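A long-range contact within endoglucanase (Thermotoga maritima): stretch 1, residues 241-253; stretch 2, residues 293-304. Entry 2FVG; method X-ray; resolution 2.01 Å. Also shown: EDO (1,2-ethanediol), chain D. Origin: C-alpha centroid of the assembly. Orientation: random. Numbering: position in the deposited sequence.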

# COMPACT_ATOMS: atom_id res chain seq x y z
N ASP A 241 15.68 4.53 -10.77
CA ASP A 241 16.23 3.33 -11.43
C ASP A 241 15.19 2.27 -11.88
O ASP A 241 15.56 1.21 -12.37
CB ASP A 241 17.35 2.70 -10.58
CG ASP A 241 18.62 3.57 -10.55
OD1 ASP A 241 18.65 4.64 -11.20
OD2 ASP A 241 19.61 3.18 -9.90
N GLY A 242 13.90 2.58 -11.70
CA GLY A 242 12.81 1.70 -12.15
C GLY A 242 12.22 0.80 -11.07
O GLY A 242 12.67 0.83 -9.93
N PRO A 243 11.15 0.05 -11.41
CA PRO A 243 10.62 -0.87 -10.42
C PRO A 243 11.66 -1.92 -10.05
O PRO A 243 12.44 -2.36 -10.92
CB PRO A 243 9.45 -1.54 -11.15
CG PRO A 243 9.73 -1.31 -12.64
CD PRO A 243 10.38 0.04 -12.67
N ALA A 244 11.64 -2.32 -8.78
CA ALA A 244 12.54 -3.33 -8.22
C ALA A 244 11.91 -4.70 -8.36
O ALA A 244 10.74 -4.88 -8.02
CB ALA A 244 12.80 -3.06 -6.70
N ILE A 245 12.68 -5.69 -8.82
CA ILE A 245 12.18 -7.05 -9.01
C ILE A 245 12.80 -7.89 -7.88
O ILE A 245 14.01 -8.01 -7.79
CB ILE A 245 12.50 -7.55 -10.46
CG1 ILE A 245 11.88 -6.57 -11.47
CG2 ILE A 245 11.91 -8.93 -10.73
CD1 ILE A 245 12.25 -6.87 -12.90
N THR A 246 11.96 -8.39 -6.97
CA THR A 246 12.43 -9.18 -5.86
C THR A 246 12.91 -10.57 -6.29
O THR A 246 12.25 -11.27 -7.06
CB THR A 246 11.34 -9.29 -4.77
OG1 THR A 246 11.00 -7.98 -4.33
CG2 THR A 246 11.80 -10.08 -3.59
N PHE A 247 14.07 -10.96 -5.78
CA PHE A 247 14.65 -12.28 -6.07
C PHE A 247 14.30 -13.29 -4.97
O PHE A 247 14.02 -14.45 -5.26
CB PHE A 247 16.17 -12.17 -6.27
CG PHE A 247 16.86 -13.49 -6.54
CD1 PHE A 247 16.91 -14.02 -7.83
CD2 PHE A 247 17.47 -14.19 -5.51
CE1 PHE A 247 17.54 -15.24 -8.07
CE2 PHE A 247 18.11 -15.41 -5.76
CZ PHE A 247 18.15 -15.93 -7.03
N TYR A 248 14.34 -12.85 -3.72
CA TYR A 248 14.01 -13.66 -2.57
C TYR A 248 13.17 -12.81 -1.63
O TYR A 248 13.51 -11.64 -1.38
CB TYR A 248 15.30 -14.09 -1.86
CG TYR A 248 15.08 -14.65 -0.46
CD1 TYR A 248 14.76 -15.99 -0.27
CD2 TYR A 248 15.23 -13.83 0.67
CE1 TYR A 248 14.57 -16.51 1.03
CE2 TYR A 248 15.04 -14.33 1.96
CZ TYR A 248 14.72 -15.67 2.13
OH TYR A 248 14.55 -16.16 3.41
N HIS A 249 12.10 -13.39 -1.08
CA HIS A 249 11.20 -12.64 -0.21
C HIS A 249 10.91 -13.32 1.13
O HIS A 249 10.48 -12.64 2.07
CB HIS A 249 9.89 -12.37 -0.96
CG HIS A 249 9.06 -11.28 -0.37
ND1 HIS A 249 8.27 -11.45 0.75
CD2 HIS A 249 8.88 -10.00 -0.76
CE1 HIS A 249 7.65 -10.32 1.02
NE2 HIS A 249 7.99 -9.42 0.11
N ARG A 250 11.13 -14.63 1.21
CA ARG A 250 10.89 -15.45 2.43
C ARG A 250 9.42 -15.61 2.77
O ARG A 250 9.03 -16.59 3.41
CB ARG A 250 11.66 -14.94 3.67
CG ARG A 250 11.11 -13.67 4.33
N GLY A 251 8.61 -14.64 2.36
CA GLY A 251 7.16 -14.67 2.55
C GLY A 251 6.46 -15.24 1.34
O GLY A 251 5.36 -15.78 1.45
N TYR A 252 7.10 -15.14 0.17
CA TYR A 252 6.54 -15.65 -1.09
C TYR A 252 7.50 -16.59 -1.83
O TYR A 252 8.70 -16.33 -1.90
CB TYR A 252 6.11 -14.50 -2.02
CG TYR A 252 5.11 -13.54 -1.40
CD1 TYR A 252 3.80 -13.94 -1.13
CD2 TYR A 252 5.47 -12.22 -1.11
CE1 TYR A 252 2.88 -13.06 -0.56
CE2 TYR A 252 4.55 -11.33 -0.54
CZ TYR A 252 3.25 -11.76 -0.27
OH TYR A 252 2.34 -10.88 0.29
N VAL A 253 6.97 -17.69 -2.36
CA VAL A 253 7.75 -18.62 -3.14
C VAL A 253 7.89 -17.99 -4.52
O VAL A 253 6.92 -17.97 -5.28
CB VAL A 253 7.09 -20.02 -3.25
CG1 VAL A 253 8.00 -21.00 -4.01
CG2 VAL A 253 6.78 -20.60 -1.86
N TYR A 293 1.11 -16.94 0.54
CA TYR A 293 0.04 -17.39 -0.35
C TYR A 293 -0.01 -18.89 -0.61
O TYR A 293 -1.08 -19.50 -0.57
CB TYR A 293 0.07 -16.65 -1.70
CG TYR A 293 -0.56 -15.26 -1.74
CD1 TYR A 293 -1.82 -15.02 -1.16
CD2 TYR A 293 0.06 -14.22 -2.43
CE1 TYR A 293 -2.41 -13.75 -1.23
CE2 TYR A 293 -0.52 -12.95 -2.51
CZ TYR A 293 -1.76 -12.72 -1.90
OH TYR A 293 -2.34 -11.47 -1.96
N GLY A 294 1.15 -19.49 -0.90
CA GLY A 294 1.22 -20.92 -1.20
C GLY A 294 1.27 -21.21 -2.70
O GLY A 294 1.38 -22.37 -3.10
N VAL A 295 1.17 -20.16 -3.51
CA VAL A 295 1.26 -20.30 -4.96
C VAL A 295 2.50 -19.56 -5.46
O VAL A 295 2.96 -18.62 -4.82
CB VAL A 295 -0.02 -19.78 -5.69
CG1 VAL A 295 -1.24 -20.52 -5.17
CG2 VAL A 295 -0.20 -18.25 -5.57
N PRO A 296 3.06 -19.99 -6.60
CA PRO A 296 4.22 -19.32 -7.20
C PRO A 296 3.90 -17.84 -7.34
O PRO A 296 2.85 -17.48 -7.84
CB PRO A 296 4.26 -19.93 -8.60
CG PRO A 296 3.74 -21.29 -8.41
CD PRO A 296 2.62 -21.13 -7.42
N ALA A 297 4.79 -16.97 -6.87
CA ALA A 297 4.55 -15.54 -6.95
C ALA A 297 5.77 -14.76 -7.36
O ALA A 297 6.90 -15.24 -7.27
CB ALA A 297 4.00 -15.02 -5.62
N GLY A 298 5.52 -13.54 -7.82
CA GLY A 298 6.56 -12.58 -8.13
C GLY A 298 6.23 -11.35 -7.28
O GLY A 298 5.07 -11.15 -6.87
N VAL A 299 7.25 -10.55 -6.98
CA VAL A 299 7.04 -9.30 -6.26
C VAL A 299 7.71 -8.19 -7.05
O VAL A 299 8.87 -8.32 -7.47
CB VAL A 299 7.62 -9.33 -4.82
CG1 VAL A 299 7.32 -8.02 -4.08
CG2 VAL A 299 7.06 -10.50 -4.02
N ILE A 300 6.96 -7.12 -7.28
CA ILE A 300 7.43 -5.93 -7.98
C ILE A 300 7.19 -4.71 -7.07
O ILE A 300 6.09 -4.53 -6.54
CB ILE A 300 6.72 -5.79 -9.31
CG1 ILE A 300 7.08 -6.99 -10.20
CG2 ILE A 300 7.15 -4.53 -10.03
CD1 ILE A 300 6.22 -7.12 -11.42
N SER A 301 8.22 -3.90 -6.88
CA SER A 301 8.08 -2.76 -6.00
C SER A 301 8.47 -1.43 -6.62
O SER A 301 9.46 -1.33 -7.37
CB SER A 301 8.97 -2.96 -4.76
OG SER A 301 8.66 -4.17 -4.11
N THR A 302 7.68 -0.41 -6.32
CA THR A 302 8.01 0.96 -6.66
C THR A 302 8.95 1.44 -5.53
O THR A 302 8.64 1.30 -4.35
CB THR A 302 6.74 1.84 -6.71
OG1 THR A 302 5.86 1.32 -7.71
CG2 THR A 302 7.09 3.31 -7.11
N PRO A 303 10.14 1.97 -5.89
CA PRO A 303 11.04 2.50 -4.85
C PRO A 303 10.45 3.75 -4.19
O PRO A 303 9.73 4.51 -4.83
CB PRO A 303 12.29 2.92 -5.65
CG PRO A 303 12.19 2.22 -6.96
CD PRO A 303 10.71 2.10 -7.24
N ALA A 304 10.73 3.93 -2.90
CA ALA A 304 10.33 5.12 -2.16
C ALA A 304 11.50 5.43 -1.25
O ALA A 304 12.28 4.55 -0.94
CB ALA A 304 9.07 4.83 -1.33
C1 EDO D . -5.54 -11.40 2.53
O1 EDO D . -5.85 -10.57 3.65
C2 EDO D . -4.15 -11.07 1.98
O2 EDO D . -3.93 -11.75 0.74
O HOH W 1 10.31 -5.86 -5.35
O HOH W 2 9.85 -11.04 -8.34
O HOH W 3 3.67 -17.69 -2.13

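The two stretches meet along their backbones, running antiparallel. A244 and S301 form a hydrogen-bonded pair: A244 N donates to S301 O (2.8 Å) and S301 N donates to A244 O (2.9 Å), both nearly straight. I245 and I300 follow as the non-hydrogen-bonded pair, and T246 N then reaches V299 O at 3.1 Å. Beyond a loop in the first stretch, backbone contact resumes where A297 N donates to V253 O (2.8 Å). Carbonyls of this pairing also receive CA-H...O contacts, as from I300 CA to A244 O (3.5 Å).

Two waters add to the bonding between the stretches. Water 1 gives a hydrogen bond to A244 O (2.9 Å) and joins the hydroxyls T246 OG1 (2.5 Å) and S301 OG (2.7 Å). T246 OG1 and S301 OG lie 4.5 Å apart, with water 1 bridging them, and threonine and serine supply small polar groups suited to it. Water 2 accepts from V299 N (3.0 Å) and donates to T246 O (2.7 Å), so that T246 and V299 are tied both directly, N to O, and through water, O to N.

Y252 makes most of the apolar contacts, and V299, the residue most covered by the other stretch, points toward it. V299 CG2 lies 3.7 Å from Y252 CD2 and 3.8 Å from H249 CD2, so one methyl of the beta-branched valine touches both rings. Y252 also sets its CB 4.2 Å from A297 CB, the small alanine side chain facing it, while Y252 CE1 approaches Y293 CD2 at 3.6 Å. These tyrosine rings meet obliquely, their planes at 34°, in carbon-to-carbon contact; Y293 OH separately shares a hydrogen bond with EDO O2 (3.1 Å). At the other end, P243 CB packs on I300 CG2 (3.9 Å). Beside it, G242, with a positive phi that favours glycine, brings its O to 3.3 Å from P303 CG.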